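Local coordinates for coenzyme PQQ synthesis protein B (Methylobacterium extorquens, PDB 4Z7R) that has a metallo-beta-lactamase fold, binds zinc and takes part in the biosynthesis of the redox cofactor pyrroloquinoline quinone, at the interface of chains A and B. Residues are numbered along the deposited sequence; one frame, centred on the assembly and turned at random. Chains: chain A/B, Coenzyme PQQ synthesis protein B.

The interface of chains A and B. Residues chain A 64, 72, 79, 81, 99-100, 102; chain B 17, 28.
The indole of B:Trp17 plugs into chain A between A:Leu100, A:Ser79, A:Ile64 and A:Glu102, and 116 Å² of its surface is hidden there. Its CG lies between the backbone N and the carbonyl carbon (chi1 73°), the crowded position, and the ring extends from there into the partner. Packing is tight over the six-membered ring: A:Leu100, crossing the indole at about a right angle, sets methyl CD2 nearly over its middle, 3.6 Å from the ring centroid, while its CA lies 3.6 Å from CZ2 of B:Trp17. The A:Ser79 hydroxyl OG lies off the far rim, 3.6 Å from CZ3 of B:Trp17 and displaced to the side opposite A:Leu100 CD2. A:Ile64 brings CD1 to 3.8 Å from the CB of B:Trp17. At the pyrrole edge the indole N-H is gripped by A:Glu102, with NE1 2.9 Å from the carboxylate oxygen OE1. The acceptor lies almost in the ring plane, but the carboxylate is turned 56° against the indole and is met on its syn side, out of its own plane. The bond is moderately bent, 145° at the hydrogen. With the packing around it, it probably helps to set the rotation of the ring.

The second tryptophan, B:Trp28 at the end of helix 22-28, has less surface hidden, 9 Å², yet one contact to it is close. A:Pro72 reaches it tip to tip, CD lying over the six-membered ring and 3.4 Å from CZ2 of B:Trp28. A:Ile64 adds its other branch, CG2, at 3.8 Å from CH2 of B:Trp28, and thus touches both indoles. Beside the B:Trp17 backbone the contact is looser, and a water bridges the two chains. The patch recurs with the chains exchanged across the two-fold axis of the deposited dimer, although the structure alone does not show that this dimer forms in the cell. A:Ser79 OG accepts from the backbone N of A:Ile81 and lies 2.8 Å from water 1, which in turn meets the carbonyl B:Trp17 O.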
ATOM      1  N   ILE A  64      -2.534  -1.045  -9.726  1.00 10.00           N
ATOM      2  CA  ILE A  64      -3.433  -1.888 -10.500  0.95 10.68           C
ATOM      3  C   ILE A  64      -4.574  -1.040 -11.062  0.92 10.98           C
ATOM      4  O   ILE A  64      -4.920  -1.163 -12.234  1.00 10.88           O
ATOM      5  CB  ILE A  64      -3.981  -3.052  -9.650  1.00 10.81           C
ATOM      6  CG1 ILE A  64      -2.864  -4.061  -9.375  1.00 11.10           C
ATOM      7  CG2 ILE A  64      -5.151  -3.731 -10.345  1.00 10.91           C
ATOM      8  CD1 ILE A  64      -3.255  -5.185  -8.438  0.88 11.25           C
ATOM      9  N   PRO A  72      -8.541  -6.750 -13.773  0.75 10.85           N
ATOM     10  CA  PRO A  72      -9.043  -8.124 -13.867  1.00 10.44           C
ATOM     11  C   PRO A  72      -9.947  -8.319 -15.084  0.68 11.11           C
ATOM     12  O   PRO A  72     -10.621  -7.382 -15.512  1.00 11.64           O
ATOM     13  CB  PRO A  72      -9.824  -8.306 -12.560  0.72 10.36           C
ATOM     14  CG  PRO A  72     -10.192  -6.914 -12.138  0.99 10.83           C
ATOM     15  CD  PRO A  72      -9.030  -6.063 -12.564  1.00 10.96           C
ATOM     16  N   SER A  79      -7.500 -12.567 -12.975  0.94 12.80           N
ATOM     17  CA  SER A  79      -6.530 -11.476 -13.027  0.78 12.70           C
ATOM     18  C   SER A  79      -5.459 -11.726 -14.080  0.75 12.49           C
ATOM     19  O   SER A  79      -5.053 -12.867 -14.293  0.93 11.98           O
ATOM     20  CB  SER A  79      -5.872 -11.285 -11.661  1.00 12.13           C
ATOM     21  OG  SER A  79      -4.809 -10.354 -11.743  1.00 11.83           O
ATOM     22  N   ILE A  81      -2.464 -10.849 -13.780  1.00 11.10           N
ATOM     23  CA  ILE A  81      -1.232 -11.146 -13.059  0.90 12.23           C
ATOM     24  C   ILE A  81      -1.128 -12.647 -12.822  0.83 13.15           C
ATOM     25  O   ILE A  81      -1.897 -13.219 -12.046  1.00 13.42           O
ATOM     26  CB  ILE A  81      -1.161 -10.392 -11.717  1.00 12.05           C
ATOM     27  CG1 ILE A  81      -1.233  -8.883 -11.956  1.00 11.41           C
ATOM     28  CG2 ILE A  81       0.117 -10.749 -10.972  0.73 11.90           C
ATOM     29  CD1 ILE A  81      -1.324  -8.057 -10.691  0.87 11.75           C
ATOM     30  N   THR A  99      -1.792  -7.479  -0.234  0.93 10.19           N
ATOM     31  CA  THR A  99      -2.969  -7.083  -1.002  1.00  9.78           C
ATOM     32  C   THR A  99      -3.442  -8.221  -1.912  0.49  9.96           C
ATOM     33  O   THR A  99      -4.633  -8.354  -2.199  0.92 10.16           O
ATOM     34  CB  THR A  99      -2.666  -5.811  -1.835  1.00 11.26           C
ATOM     35  OG1 THR A  99      -2.734  -4.661  -0.986  0.90 11.72           O
ATOM     36  CG2 THR A  99      -3.646  -5.634  -2.988  1.00 11.16           C
ATOM     37  N   LEU A 100      -2.509  -9.069  -2.330  1.00 10.02           N
ATOM     38  CA  LEU A 100      -2.812 -10.131  -3.288  0.72 11.47           C
ATOM     39  C   LEU A 100      -3.338 -11.392  -2.601  0.88 12.31           C
ATOM     40  O   LEU A 100      -2.810 -12.487  -2.806  0.79 12.81           O
ATOM     41  CB  LEU A 100      -1.567 -10.462  -4.113  1.00 11.86           C
ATOM     42  CG  LEU A 100      -0.905  -9.258  -4.785  0.62 11.70           C
ATOM     43  CD1 LEU A 100       0.375  -9.661  -5.496  0.84 11.98           C
ATOM     44  CD2 LEU A 100      -1.872  -8.581  -5.749  1.00 11.22           C
ATOM     45  N   GLU A 102      -6.991 -12.363  -1.857  0.94 12.40           N
ATOM     46  CA  GLU A 102      -8.370 -12.850  -1.939  0.85 13.08           C
ATOM     47  C   GLU A 102      -8.552 -14.067  -2.843  0.67 12.96           C
ATOM     48  O   GLU A 102      -9.300 -14.018  -3.821  0.92 12.97           O
ATOM     49  CB  GLU A 102      -9.302 -11.729  -2.403  0.76 13.60           C
ATOM     50  CG  GLU A 102      -9.506 -10.630  -1.367  0.83 14.11           C
ATOM     51  CD  GLU A 102      -8.454  -9.544  -1.446  0.77 14.52           C
ATOM     52  OE1 GLU A 102      -7.461  -9.721  -2.184  0.85 15.38           O
ATOM     53  OE2 GLU A 102      -8.615  -8.512  -0.759  0.74 14.17           O
TER
ATOM     54  N   TRP B  17      -9.003  -5.900  -6.408  1.00 10.62           N
ATOM     55  CA  TRP B  17      -8.034  -6.076  -7.487  0.85 10.33           C
ATOM     56  C   TRP B  17      -8.318  -7.270  -8.397  0.68 11.29           C
ATOM     57  O   TRP B  17      -7.937  -7.254  -9.567  0.93 11.61           O
ATOM     58  CB  TRP B  17      -6.619  -6.204  -6.915  1.00  9.38           C
ATOM     59  CG  TRP B  17      -6.351  -7.514  -6.253  0.85  8.45           C
ATOM     60  CD1 TRP B  17      -6.770  -7.914  -5.017  0.79  8.55           C
ATOM     61  CD2 TRP B  17      -5.601  -8.605  -6.797  0.79  8.12           C
ATOM     62  NE1 TRP B  17      -6.325  -9.190  -4.758  0.95  8.42           N
ATOM     63  CE2 TRP B  17      -5.603  -9.634  -5.835  0.74  8.22           C
ATOM     64  CE3 TRP B  17      -4.927  -8.812  -8.006  0.91  7.63           C
ATOM     65  CZ2 TRP B  17      -4.956 -10.848  -6.041  0.85  7.90           C
ATOM     66  CZ3 TRP B  17      -4.286 -10.019  -8.209  0.84  7.85           C
ATOM     67  CH2 TRP B  17      -4.302 -11.020  -7.231  0.82  7.95           C
ATOM     68  N   TRP B  28     -13.737   0.000 -12.617  0.87 14.84           N
ATOM     69  CA  TRP B  28     -12.633  -0.270 -13.538  0.90 14.64           C
ATOM     70  C   TRP B  28     -12.773   0.555 -14.815  0.82 15.74           C
ATOM     71  O   TRP B  28     -11.781   0.988 -15.396  0.82 15.75           O
ATOM     72  CB  TRP B  28     -12.556  -1.758 -13.896  0.95 13.55           C
ATOM     73  CG  TRP B  28     -12.148  -2.662 -12.765  0.97 11.86           C
ATOM     74  CD1 TRP B  28     -12.871  -3.694 -12.243  0.83 10.82           C
ATOM     75  CD2 TRP B  28     -10.925  -2.614 -12.016  0.92 11.12           C
ATOM     76  NE1 TRP B  28     -12.176  -4.295 -11.222  0.85 10.13           N
ATOM     77  CE2 TRP B  28     -10.980  -3.648 -11.060  0.89 10.55           C
ATOM     78  CE3 TRP B  28      -9.790  -1.798 -12.062  1.00 11.18           C
ATOM     79  CZ2 TRP B  28      -9.946  -3.886 -10.157  0.95 10.73           C
ATOM     80  CZ3 TRP B  28      -8.763  -2.038 -11.166  0.84 10.90           C
ATOM     81  CH2 TRP B  28      -8.847  -3.076 -10.228  0.92 10.68           C
TER
HETATM   82  O   HOH W   1      -6.019  -7.882 -11.503  1.00 11.16           O